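Local coordinates for flagellin hook IN motif family (Aeromonas hydrophila subsp. hydrophila, PDB 6XI1), which forms a calcium-binding tandem-repeat extender region of a bacterial RTX adhesin, a row of beta-sandwich domains that probably helps carry the adhesive end toward its target, at residues Leu43-Gly48 / Thr87-Asn92; Gly73-Leu78 / Lys104-Thr109; Ala131-Ser136 / Leu156-Val161; Lys168-Asn173 / Thr215-Asp220. All blocks are in the same frame, centred on the assembly; numbering follows the deposited sequence.

Contact 1: residues Leu43-Gly48 / Thr87-Asn92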
loop_
_atom_site.group_PDB
_atom_site.type_symbol
_atom_site.label_atom_id
_atom_site.label_comp_id
_atom_site.label_asym_id
_atom_site.label_seq_id
_atom_site.Cartn_x
_atom_site.Cartn_y
_atom_site.Cartn_z
ATOM N N LEU A 43 -10.756 16.508 59.911
ATOM C CA LEU A 43 -12.005 16.152 60.632
ATOM C C LEU A 43 -13.175 16.848 59.955
ATOM O O LEU A 43 -13.016 17.991 59.454
ATOM C CB LEU A 43 -11.940 16.591 62.096
ATOM C CG LEU A 43 -10.888 15.934 62.989
ATOM C CD1 LEU A 43 -11.037 16.447 64.423
ATOM C CD2 LEU A 43 -10.998 14.423 62.973
ATOM N N LEU A 44 -14.323 16.171 60.006
ATOM C CA LEU A 44 -15.659 16.779 59.889
ATOM C C LEU A 44 -16.144 16.993 61.324
ATOM O O LEU A 44 -16.039 16.050 62.132
ATOM C CB LEU A 44 -16.593 15.853 59.115
ATOM C CG LEU A 44 -16.003 15.247 57.837
ATOM C CD1 LEU A 44 -17.091 14.539 57.061
ATOM C CD2 LEU A 44 -15.339 16.318 56.965
ATOM N N THR A 45 -16.646 18.186 61.604
ATOM C CA THR A 45 -17.007 18.591 62.978
ATOM C C THR A 45 -18.330 19.330 62.918
ATOM O O THR A 45 -18.561 20.159 61.984
ATOM C CB THR A 45 -15.909 19.445 63.620
ATOM O OG1 THR A 45 -15.929 20.670 62.885
ATOM C CG2 THR A 45 -14.528 18.850 63.550
ATOM N N GLU A 46 -19.176 19.017 63.882
ATOM C CA GLU A 46 -20.480 19.670 64.088
ATOM C C GLU A 46 -20.635 19.929 65.590
ATOM O O GLU A 46 -20.116 19.132 66.394
ATOM C CB GLU A 46 -21.610 18.807 63.531
ATOM C CG GLU A 46 -22.967 19.470 63.643
ATOM C CD GLU A 46 -23.237 20.583 62.642
ATOM O OE1 GLU A 46 -22.351 21.425 62.422
ATOM O OE2 GLU A 46 -24.334 20.600 62.077
ATOM N N THR A 47 -21.318 21.020 65.930
ATOM C CA THR A 47 -21.528 21.441 67.334
ATOM C C THR A 47 -22.985 21.837 67.525
ATOM O O THR A 47 -23.674 22.168 66.566
ATOM C CB THR A 47 -20.595 22.589 67.753
ATOM O OG1 THR A 47 -21.033 23.715 66.993
ATOM C CG2 THR A 47 -19.129 22.265 67.575
ATOM N N GLY A 48 -23.425 21.773 68.774
ATOM C CA GLY A 48 -24.743 22.223 69.220
ATOM C C GLY A 48 -24.720 22.387 70.724
ATOM O O GLY A 48 -23.786 21.870 71.362
ATOM N N THR A 87 -19.852 18.413 70.768
ATOM C CA THR A 87 -19.002 18.433 69.561
ATOM C C THR A 87 -19.048 17.024 68.974
ATOM O O THR A 87 -18.704 16.082 69.684
ATOM C CB THR A 87 -17.571 18.860 69.896
ATOM O OG1 THR A 87 -17.712 20.106 70.579
ATOM C CG2 THR A 87 -16.673 18.989 68.680
ATOM N N TYR A 88 -19.440 16.925 67.710
ATOM C CA TYR A 88 -19.295 15.679 66.915
ATOM C C TYR A 88 -18.049 15.816 66.035
ATOM O O TYR A 88 -17.870 16.883 65.398
ATOM C CB TYR A 88 -20.551 15.426 66.088
ATOM C CG TYR A 88 -20.398 14.285 65.121
ATOM C CD1 TYR A 88 -20.687 12.980 65.508
ATOM C CD2 TYR A 88 -19.949 14.508 63.832
ATOM C CE1 TYR A 88 -20.578 11.925 64.609
ATOM C CE2 TYR A 88 -19.792 13.453 62.943
ATOM C CZ TYR A 88 -20.134 12.165 63.322
ATOM O OH TYR A 88 -20.016 11.119 62.436
ATOM N N ASN A 89 -17.223 14.767 66.027
ATOM C CA ASN A 89 -16.004 14.663 65.179
ATOM C C ASN A 89 -16.021 13.310 64.458
ATOM O O ASN A 89 -16.361 12.318 65.087
ATOM C CB ASN A 89 -14.708 14.786 65.985
ATOM C CG ASN A 89 -14.466 16.194 66.472
ATOM O OD1 ASN A 89 -14.528 17.154 65.708
ATOM N ND2 ASN A 89 -14.242 16.333 67.761
ATOM N N VAL A 90 -15.707 13.307 63.166
ATOM C CA VAL A 90 -15.434 12.050 62.412
ATOM C C VAL A 90 -14.269 12.312 61.458
ATOM O O VAL A 90 -14.214 13.415 60.858
ATOM C CB VAL A 90 -16.705 11.514 61.718
ATOM C CG1 VAL A 90 -17.207 12.459 60.636
ATOM C CG2 VAL A 90 -16.500 10.113 61.148
ATOM N N ASP A 91 -13.348 11.343 61.358
ATOM C CA ASP A 91 -12.247 11.375 60.359
ATOM C C ASP A 91 -12.879 11.414 58.963
ATOM O O ASP A 91 -13.616 10.474 58.626
ATOM C CB ASP A 91 -11.321 10.171 60.503
ATOM C CG ASP A 91 -10.445 10.205 61.749
ATOM O OD1 ASP A 91 -10.143 11.313 62.230
ATOM O OD2 ASP A 91 -10.091 9.129 62.235
ATOM N N ASN A 92 -12.606 12.463 58.199
ATOM C CA ASN A 92 -13.013 12.564 56.772
ATOM C C ASN A 92 -12.606 11.298 55.992
ATOM O O ASN A 92 -13.356 10.894 55.092
ATOM C CB ASN A 92 -12.392 13.786 56.132
ATOM C CG ASN A 92 -13.002 14.092 54.788
ATOM O OD1 ASN A 92 -14.215 14.059 54.621
ATOM N ND2 ASN A 92 -12.148 14.413 53.838
#
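Leu44 and Val90 face each other as an antiparallel hydrogen-bonded pair, and the tight part of the contact is built around them. Leu44 N donates to Val90 O at 2.9 Å, and the return bond runs from Val90 N to Leu44 O. Two residues along, Glu46 and Tyr88 repeat the pattern, with Tyr88 N only 2.7 Å from Glu46 O. Between the two pairs the backbones stay close: Thr45 CA points its hydrogen at Tyr88 O, 3.1 Å away. The short strand axes run 168° apart, close to antiparallel.

On the face carrying Leu44, Glu46, Tyr88 and Val90, Leu44 CB rests on Val90 CG1 at 3.8 Å. This branch of Val90 stands between the backbone N and the carbonyl carbon (chi1 65°), which holds it against the leucine. Leu44 CD2 reaches on to Asn92 OD1 at 3.4 Å, while the ND2 of that amide is bonded to Asp38. The Tyr88 ring leads inward onto Ile122 and Ile124, whereas the Glu46 carboxylate turns away to Ala34 N.

The other face is looser and meets solvent. Thr47 and Thr87 stand next to each other there, with Thr47 CG2 4.0 Å from Thr87 OG1; Thr45 and Thr47 are exposed.

In the last pair the side chains diverge at CB, yet Leu43 CD2 comes 3.3 Å from Asp91 OD1.

A largely apolar face, with Leu44, Val90 and Tyr88 but also Glu46, backed by a polar face of Thr45, Thr47, Thr87 and Asn89, is characteristic of paired strands in a beta-sandwich, here a bacterial cadherin-like repeat.

Contact 2: residues Gly73-Leu78 / Lys104-Thr109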
loop_
_atom_site.group_PDB
_atom_site.type_symbol
_atom_site.label_atom_id
_atom_site.label_comp_id
_atom_site.label_asym_id
_atom_site.label_seq_id
_atom_site.Cartn_x
_atom_site.Cartn_y
_atom_site.Cartn_z
ATOM N N GLY A 73 -21.983 0.888 65.226
ATOM C CA GLY A 73 -21.390 1.151 63.905
ATOM C C GLY A 73 -21.271 2.639 63.601
ATOM O O GLY A 73 -21.078 2.984 62.421
ATOM N N ALA A 74 -21.318 3.499 64.621
ATOM C CA ALA A 74 -20.933 4.927 64.513
ATOM C C ALA A 74 -19.453 5.009 64.171
ATOM O O ALA A 74 -18.660 4.361 64.840
ATOM C CB ALA A 74 -21.191 5.672 65.803
ATOM N N LEU A 75 -19.104 5.826 63.181
ATOM C CA LEU A 75 -17.707 6.145 62.815
ATOM C C LEU A 75 -17.220 7.368 63.597
ATOM O O LEU A 75 -16.000 7.493 63.815
ATOM C CB LEU A 75 -17.705 6.450 61.316
ATOM C CG LEU A 75 -18.155 5.280 60.435
ATOM C CD1 LEU A 75 -18.262 5.737 58.989
ATOM C CD2 LEU A 75 -17.185 4.117 60.562
ATOM N N GLY A 76 -18.131 8.280 63.920
ATOM C CA GLY A 76 -17.770 9.528 64.620
ATOM C C GLY A 76 -17.867 9.342 66.125
ATOM O O GLY A 76 -18.213 8.230 66.596
ATOM N N SER A 77 -17.595 10.403 66.868
ATOM C CA SER A 77 -17.743 10.401 68.343
ATOM C C SER A 77 -18.320 11.757 68.743
ATOM O O SER A 77 -18.162 12.739 67.965
ATOM C CB SER A 77 -16.443 10.102 69.010
ATOM O OG SER A 77 -15.476 11.097 68.701
ATOM N N LEU A 78 -19.035 11.795 69.862
ATOM C CA LEU A 78 -19.586 13.061 70.388
ATOM C C LEU A 78 -19.138 13.231 71.844
ATOM O O LEU A 78 -19.222 12.252 72.587
ATOM C CB LEU A 78 -21.103 12.996 70.236
ATOM C CG LEU A 78 -21.852 14.234 70.710
ATOM C CD1 LEU A 78 -23.029 14.512 69.816
ATOM C CD2 LEU A 78 -22.298 14.074 72.165
ATOM N N LYS A 104 -25.433 8.630 56.052
ATOM C CA LYS A 104 -25.227 7.722 57.208
ATOM C C LYS A 104 -25.662 8.473 58.471
ATOM O O LYS A 104 -25.138 9.588 58.708
ATOM C CB LYS A 104 -23.768 7.297 57.306
ATOM C CG LYS A 104 -23.469 6.295 58.408
ATOM C CD LYS A 104 -22.024 6.016 58.542
ATOM C CE LYS A 104 -21.739 4.721 59.264
ATOM N NZ LYS A 104 -22.241 4.756 60.651
ATOM N N VAL A 105 -26.573 7.898 59.249
ATOM C CA VAL A 105 -27.154 8.603 60.434
ATOM C C VAL A 105 -26.575 7.935 61.667
ATOM O O VAL A 105 -26.606 6.691 61.727
ATOM C CB VAL A 105 -28.689 8.599 60.404
ATOM C CG1 VAL A 105 -29.278 9.111 61.704
ATOM C CG2 VAL A 105 -29.192 9.423 59.228
ATOM N N GLU A 106 -25.977 8.733 62.558
ATOM C CA GLU A 106 -25.378 8.246 63.811
ATOM C C GLU A 106 -26.039 8.995 64.964
ATOM O O GLU A 106 -26.336 10.206 64.814
ATOM C CB GLU A 106 -23.869 8.467 63.823
ATOM C CG GLU A 106 -23.189 8.023 62.544
ATOM C CD GLU A 106 -21.673 7.985 62.604
ATOM O OE1 GLU A 106 -21.058 8.780 63.356
ATOM O OE2 GLU A 106 -21.106 7.138 61.900
ATOM N N THR A 107 -26.261 8.295 66.071
ATOM C CA THR A 107 -26.932 8.868 67.269
ATOM C C THR A 107 -26.024 8.719 68.473
ATOM O O THR A 107 -25.302 7.752 68.551
ATOM C CB THR A 107 -28.275 8.200 67.562
ATOM O OG1 THR A 107 -27.909 6.853 67.835
ATOM C CG2 THR A 107 -29.263 8.372 66.436
ATOM N N PHE A 108 -26.077 9.692 69.378
ATOM C CA PHE A 108 -25.265 9.701 70.611
ATOM C C PHE A 108 -26.196 10.071 71.759
ATOM O O PHE A 108 -27.037 10.984 71.616
ATOM C CB PHE A 108 -24.068 10.632 70.478
ATOM C CG PHE A 108 -23.201 10.290 69.298
ATOM C CD1 PHE A 108 -23.559 10.690 68.018
ATOM C CD2 PHE A 108 -22.064 9.528 69.466
ATOM C CE1 PHE A 108 -22.775 10.339 66.930
ATOM C CE2 PHE A 108 -21.263 9.198 68.380
ATOM C CZ PHE A 108 -21.618 9.612 67.119
ATOM N N THR A 109 -26.085 9.310 72.835
ATOM C CA THR A 109 -26.944 9.472 74.028
ATOM C C THR A 109 -26.139 10.257 75.059
ATOM O O THR A 109 -25.019 9.845 75.364
ATOM C CB THR A 109 -27.448 8.116 74.531
ATOM O OG1 THR A 109 -28.274 7.582 73.496
ATOM C CG2 THR A 109 -28.243 8.257 75.812
#
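The Phe108 ring carries Leu78 CB over one face, 3.9 Å from the ring centroid and 26° off the normal, a CH-pi contact. At the edge, in the ring plane, sits Gly76 O, 3.7 Å from Phe108 CE2. Ala74 CB approaches obliquely, 4.2 Å from Phe108 CZ.

The second flat group is the Glu106 carboxylate, whose two oxygens take consecutive backbone N-H groups. Glu106 OE1 receives Gly76 N at 3.0 Å through its syn lone pair. Leu75 N comes from above the carboxylate plane to Glu106 OE2 at 2.7 Å, in a nearly straight bond (172°). The anti lone pair of that oxygen serves the salt bridge to Lys104 NZ. Since OE1 also bonds to Tyr88 OH, the buried carboxylate has at least four partners, which would probably favour its charged form.

Lys104 is extended as far as CE and bends only at chi4 (-63°), a turn that brings NZ within 2.8 Å of Gly73 O. Leu75 crosses its chain at about a right angle, with CD1 3.6 Å from Lys104 CE.

A buried carboxylate thus pins the turn that leads into strand 77-80 onto strand 103-111, with the Phe108 ring packed beside it, in a cadherin-like beta-sandwich.

Contact 3: residues Ala131-Ser136 / Leu156-Val161. With CA (calcium ion), chain Q.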
loop_
_atom_site.group_PDB
_atom_site.type_symbol
_atom_site.label_atom_id
_atom_site.label_comp_id
_atom_site.label_asym_id
_atom_site.label_seq_id
_atom_site.Cartn_x
_atom_site.Cartn_y
_atom_site.Cartn_z
ATOM N N ALA A 131 -13.745 7.894 39.759
ATOM C CA ALA A 131 -13.127 6.573 39.511
ATOM C C ALA A 131 -11.644 6.768 39.121
ATOM O O ALA A 131 -11.276 7.822 38.535
ATOM C CB ALA A 131 -13.899 5.827 38.457
ATOM N N VAL A 132 -10.825 5.782 39.437
ATOM C CA VAL A 132 -9.399 5.707 39.034
ATOM C C VAL A 132 -9.294 4.607 37.969
ATOM O O VAL A 132 -9.531 3.414 38.296
ATOM C CB VAL A 132 -8.457 5.452 40.221
ATOM C CG1 VAL A 132 -7.009 5.291 39.760
ATOM C CG2 VAL A 132 -8.580 6.596 41.228
ATOM N N ILE A 133 -9.026 5.021 36.740
ATOM C CA ILE A 133 -8.988 4.109 35.557
ATOM C C ILE A 133 -7.539 3.946 35.087
ATOM O O ILE A 133 -6.860 4.958 34.837
ATOM C CB ILE A 133 -9.898 4.593 34.420
ATOM C CG1 ILE A 133 -11.338 4.773 34.905
ATOM C CG2 ILE A 133 -9.823 3.604 33.260
ATOM C CD1 ILE A 133 -12.257 5.546 33.960
ATOM N N THR A 134 -7.083 2.711 34.999
ATOM C CA THR A 134 -5.699 2.372 34.647
ATOM C C THR A 134 -5.741 1.220 33.629
ATOM O O THR A 134 -6.851 0.689 33.328
ATOM C CB THR A 134 -4.890 2.004 35.908
ATOM O OG1 THR A 134 -5.504 0.846 36.434
ATOM C CG2 THR A 134 -4.885 3.046 37.002
ATOM N N GLY A 135 -4.579 0.798 33.165
ATOM C CA GLY A 135 -4.456 -0.409 32.332
ATOM C C GLY A 135 -4.140 0.001 30.913
ATOM O O GLY A 135 -3.627 1.113 30.716
ATOM N N SER A 136 -4.479 -0.859 29.964
ATOM C CA SER A 136 -4.135 -0.714 28.537
ATOM C C SER A 136 -5.032 0.323 27.884
ATOM O O SER A 136 -6.238 0.046 27.736
ATOM C CB SER A 136 -4.192 -2.023 27.824
ATOM O OG SER A 136 -3.837 -1.806 26.473
ATOM N N LEU A 156 -8.830 -2.318 30.515
ATOM C CA LEU A 156 -8.795 -1.245 31.522
ATOM C C LEU A 156 -9.275 -1.822 32.849
ATOM O O LEU A 156 -10.036 -2.801 32.866
ATOM C CB LEU A 156 -9.689 -0.096 31.113
ATOM C CG LEU A 156 -9.192 0.676 29.886
ATOM C CD1 LEU A 156 -10.226 1.720 29.505
ATOM C CD2 LEU A 156 -7.877 1.370 30.204
ATOM N N SER A 157 -8.867 -1.215 33.926
ATOM C CA SER A 157 -9.412 -1.610 35.237
ATOM C C SER A 157 -9.785 -0.312 35.939
ATOM O O SER A 157 -9.266 0.779 35.586
ATOM C CB SER A 157 -8.456 -2.478 36.022
ATOM O OG SER A 157 -7.327 -1.709 36.339
ATOM N N VAL A 158 -10.748 -0.419 36.819
ATOM C CA VAL A 158 -11.311 0.774 37.501
ATOM C C VAL A 158 -11.466 0.440 38.986
ATOM O O VAL A 158 -12.000 -0.625 39.289
ATOM C CB VAL A 158 -12.620 1.195 36.832
ATOM C CG1 VAL A 158 -13.619 0.051 36.688
ATOM C CG2 VAL A 158 -13.204 2.384 37.534
ATOM N N THR A 159 -11.081 1.394 39.822
ATOM C CA THR A 159 -11.419 1.460 41.254
ATOM C C THR A 159 -12.268 2.701 41.461
ATOM O O THR A 159 -12.047 3.694 40.780
ATOM C CB THR A 159 -10.132 1.423 42.092
ATOM O OG1 THR A 159 -9.337 2.591 41.905
ATOM C CG2 THR A 159 -9.287 0.212 41.762
ATOM N N ASP A 160 -13.138 2.656 42.457
ATOM C CA ASP A 160 -13.971 3.794 42.881
ATOM C C ASP A 160 -14.262 3.631 44.369
ATOM O O ASP A 160 -14.979 2.724 44.741
ATOM C CB ASP A 160 -15.259 3.856 42.052
ATOM C CG ASP A 160 -15.951 5.188 42.148
ATOM O OD1 ASP A 160 -16.104 5.708 43.302
ATOM O OD2 ASP A 160 -16.435 5.662 41.076
ATOM N N VAL A 161 -13.767 4.561 45.158
ATOM C CA VAL A 161 -13.881 4.496 46.639
ATOM C C VAL A 161 -15.347 4.584 47.019
ATOM O O VAL A 161 -15.650 4.127 48.097
ATOM C CB VAL A 161 -13.027 5.554 47.345
ATOM C CG1 VAL A 161 -11.556 5.430 46.971
ATOM C CG2 VAL A 161 -13.556 6.941 47.124
HETATM CA CA CA Q . -17.409 7.550 42.298
#
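Val132-Gly135 and Leu156-Thr159 run antiparallel, their axes 4.6 Å apart at 153°, with Val132-Thr159 and Thr134-Ser157 as hydrogen-bonded pairs and Ile133-Val158 as a non-hydrogen-bonded one. The bond from Val132 N to Thr159 O is short and straight, 2.8 Å and 171°.

Where Ile133 and Val158 lie next to each other, Val158 CG2, trans to the amide nitrogen, meets Ile133 CG1 at 4.0 Å and also reaches Ala131 CB at 3.6 Å, just beyond the paired residues. Leu156 CD2 touches Ser136 O at 3.2 Å, and that carbonyl accepts a bond from Trp192 NE1. The exposed face is mostly hydroxylic, with Val132 among Thr134, Ser157 and Thr159. Thr134 OG1 and Ser157 OG stand 3.1 Å apart, and Val132 CB rests by Thr159 OG1.

Just beyond the pairing, Asp160 grips a calcium ion with both oxygens, OD1 and OD2 each 2.5 Å from the metal. Asn128, Asp129, Asp162, Glu166 and Asp220 complete the site, which the end of the hairpin helps to build.

Strands 132-142 and 149-159 form this hairpin. Strand 191-197 pairs with the far edge of the second strand; Phe169 packs on Leu156 and Val158, His224 of strand 223-231 on Ile133 and Leu156, and Val226 on Leu156.

Contact 4: residues Lys168-Asn173 / Thr215-Asp220. With CA (calcium ion), chain Q; GOL (glycerol), chain C.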
loop_
_atom_site.group_PDB
_atom_site.type_symbol
_atom_site.label_atom_id
_atom_site.label_comp_id
_atom_site.label_asym_id
_atom_site.label_seq_id
_atom_site.Cartn_x
_atom_site.Cartn_y
_atom_site.Cartn_z
ATOM N N LYS A 168 -17.008 -0.019 37.996
ATOM C CA LYS A 168 -17.380 -0.818 36.819
ATOM C C LYS A 168 -17.451 0.170 35.653
ATOM O O LYS A 168 -17.668 1.376 35.926
ATOM C CB LYS A 168 -18.806 -1.392 36.896
ATOM C CG LYS A 168 -19.123 -2.346 38.028
ATOM C CD LYS A 168 -20.405 -3.120 37.745
ATOM C CE LYS A 168 -21.625 -2.654 38.505
ATOM N NZ LYS A 168 -21.948 -3.571 39.629
ATOM N N PHE A 169 -17.250 -0.325 34.445
ATOM C CA PHE A 169 -17.474 0.500 33.237
ATOM C C PHE A 169 -18.961 0.444 32.889
ATOM O O PHE A 169 -19.599 -0.620 33.098
ATOM C CB PHE A 169 -16.589 0.041 32.086
ATOM C CG PHE A 169 -15.142 0.336 32.337
ATOM C CD1 PHE A 169 -14.623 1.594 32.070
ATOM C CD2 PHE A 169 -14.355 -0.585 33.003
ATOM C CE1 PHE A 169 -13.284 1.858 32.332
ATOM C CE2 PHE A 169 -13.030 -0.307 33.286
ATOM C CZ PHE A 169 -12.507 0.927 32.958
ATOM N N LEU A 170 -19.458 1.509 32.256
ATOM C CA LEU A 170 -20.703 1.454 31.467
ATOM C C LEU A 170 -20.365 0.672 30.219
ATOM O O LEU A 170 -19.448 1.121 29.438
ATOM C CB LEU A 170 -21.199 2.861 31.157
ATOM C CG LEU A 170 -21.574 3.675 32.390
ATOM C CD1 LEU A 170 -21.977 5.099 32.001
ATOM C CD2 LEU A 170 -22.669 2.967 33.190
ATOM N N ALA A 171 -21.001 -0.479 30.033
ATOM C CA ALA A 171 -20.718 -1.332 28.871
ATOM C C ALA A 171 -21.271 -0.639 27.621
ATOM O O ALA A 171 -22.393 -0.071 27.692
ATOM C CB ALA A 171 -21.300 -2.700 29.044
ATOM N N GLY A 172 -20.559 -0.717 26.504
ATOM C CA GLY A 172 -21.064 -0.145 25.237
ATOM C C GLY A 172 -19.961 0.482 24.426
ATOM O O GLY A 172 -18.806 0.131 24.603
ATOM N N ASN A 173 -20.314 1.378 23.509
ATOM C CA ASN A 173 -19.346 1.949 22.562
ATOM C C ASN A 173 -18.612 3.083 23.234
ATOM O O ASN A 173 -19.243 3.908 23.908
ATOM C CB ASN A 173 -19.993 2.461 21.263
ATOM C CG ASN A 173 -20.165 1.364 20.257
ATOM O OD1 ASN A 173 -19.372 1.218 19.310
ATOM N ND2 ASN A 173 -21.199 0.585 20.472
ATOM N N THR A 215 -13.647 7.387 23.913
ATOM C CA THR A 215 -13.833 7.762 25.326
ATOM C C THR A 215 -14.790 6.777 25.965
ATOM O O THR A 215 -15.921 6.654 25.483
ATOM C CB THR A 215 -14.317 9.209 25.469
ATOM O OG1 THR A 215 -13.242 9.967 24.907
ATOM C CG2 THR A 215 -14.542 9.607 26.908
ATOM N N VAL A 216 -14.338 6.106 27.021
ATOM C CA VAL A 216 -15.235 5.188 27.786
ATOM C C VAL A 216 -15.530 5.825 29.140
ATOM O O VAL A 216 -14.805 6.760 29.514
ATOM C CB VAL A 216 -14.610 3.793 27.879
ATOM C CG1 VAL A 216 -14.460 3.168 26.504
ATOM C CG2 VAL A 216 -13.310 3.799 28.629
ATOM N N ALA A 217 -16.497 5.287 29.884
ATOM C CA ALA A 217 -16.922 5.855 31.178
ATOM C C ALA A 217 -17.157 4.756 32.217
ATOM O O ALA A 217 -17.641 3.672 31.853
ATOM C CB ALA A 217 -18.166 6.689 31.023
ATOM N N SER A 218 -16.824 5.077 33.456
ATOM C CA SER A 218 -17.202 4.269 34.645
ATOM C C SER A 218 -18.645 4.635 34.990
ATOM O O SER A 218 -19.212 5.611 34.379
ATOM C CB SER A 218 -16.274 4.486 35.787
ATOM O OG SER A 218 -16.299 5.816 36.247
ATOM N N VAL A 219 -19.255 3.894 35.923
ATOM C CA VAL A 219 -20.664 4.106 36.347
ATOM C C VAL A 219 -20.893 5.580 36.728
ATOM O O VAL A 219 -21.970 6.094 36.393
ATOM C CB VAL A 219 -21.021 3.175 37.532
ATOM C CG1 VAL A 219 -22.305 3.622 38.258
ATOM C CG2 VAL A 219 -21.110 1.751 37.060
ATOM N N ASP A 220 -19.989 6.211 37.470
ATOM C CA ASP A 220 -20.232 7.592 37.977
ATOM C C ASP A 220 -19.955 8.634 36.870
ATOM O O ASP A 220 -20.045 9.838 37.182
ATOM C CB ASP A 220 -19.451 7.887 39.259
ATOM C CG ASP A 220 -17.964 8.114 39.068
ATOM O OD1 ASP A 220 -17.487 8.052 37.912
ATOM O OD2 ASP A 220 -17.310 8.361 40.061
HETATM CA CA CA Q . -17.409 7.550 42.298
HETATM C C1 GOL C . -20.842 3.453 27.025
HETATM O O1 GOL C . -21.009 3.132 25.678
HETATM C C2 GOL C . -19.586 4.217 27.034
HETATM O O2 GOL C . -19.817 5.389 27.806
HETATM C C3 GOL C . -18.443 3.274 27.356
HETATM O O3 GOL C . -18.082 3.232 28.714
#
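Leu170 sets its CG beside the backbone N (chi1 -63°), and this swings the isobutyl group across the start of the turn at Ser218-Val219. Its CG lies 3.6 Å from Ser218 O, and Leu170 CD2 is 3.9 Å from Val219 CA. Phe169 has a similar chi1 (-69°) but sends its ring into the interior, where CE1 comes obliquely within 4.2 Å of Val216 CG2.

The backbones meet at one bridge, Phe169 with Ser218, and two bonds bracket it. Leu170 N donates to Ala217 O at 2.9 Å. On the other side Val219 N reaches Lys168 O at 3.0 Å, by a more bent route. Val219 CG2 meanwhile touches Lys168 CB.

Toward Asn173 a glycerol molecule, probably from the crystallisation liquor, joins the two segments. Its O3 donates to Leu170 O at 2.6 Å and accepts from Ala217 N at 2.8 Å, while its O1 donates to Asn173 O.

At the opposite end Asp220 OD2 binds a calcium ion at 2.4 Å, alongside ligands that include Asp160 and Glu166.

The chemistry implies a junction held by two backbone bonds and by the apolar packing of Leu170 and Val219: beyond the bridge the glycerol hydroxyl spans Leu170 O and Ala217 N, while the turn that follows Ser218 is tied directly to the metal.

Overall arrangement
The four contacts fall into two pairs, one in each of the first two repeats. Contacts 1 and 2 have centres about 10 Å apart and are joined by Tyr88 OH to Glu106 OE1 (2.7 Å) and Asn89 O to Ser77 N (2.9 Å). Contacts 3 and 4, about 11 Å apart between centres, share a calcium ion, at which Asp160 OD2 and Asp220 OD2 lie 3.0 Å apart. The pairs do not touch: contacts 1 and 3 come within about 9 Å at their nearest atoms. Between them lie calcium ions bound jointly by Glu37 and Gln96 of the first repeat and Asp129 of the second, consistent with calcium linking successive domains.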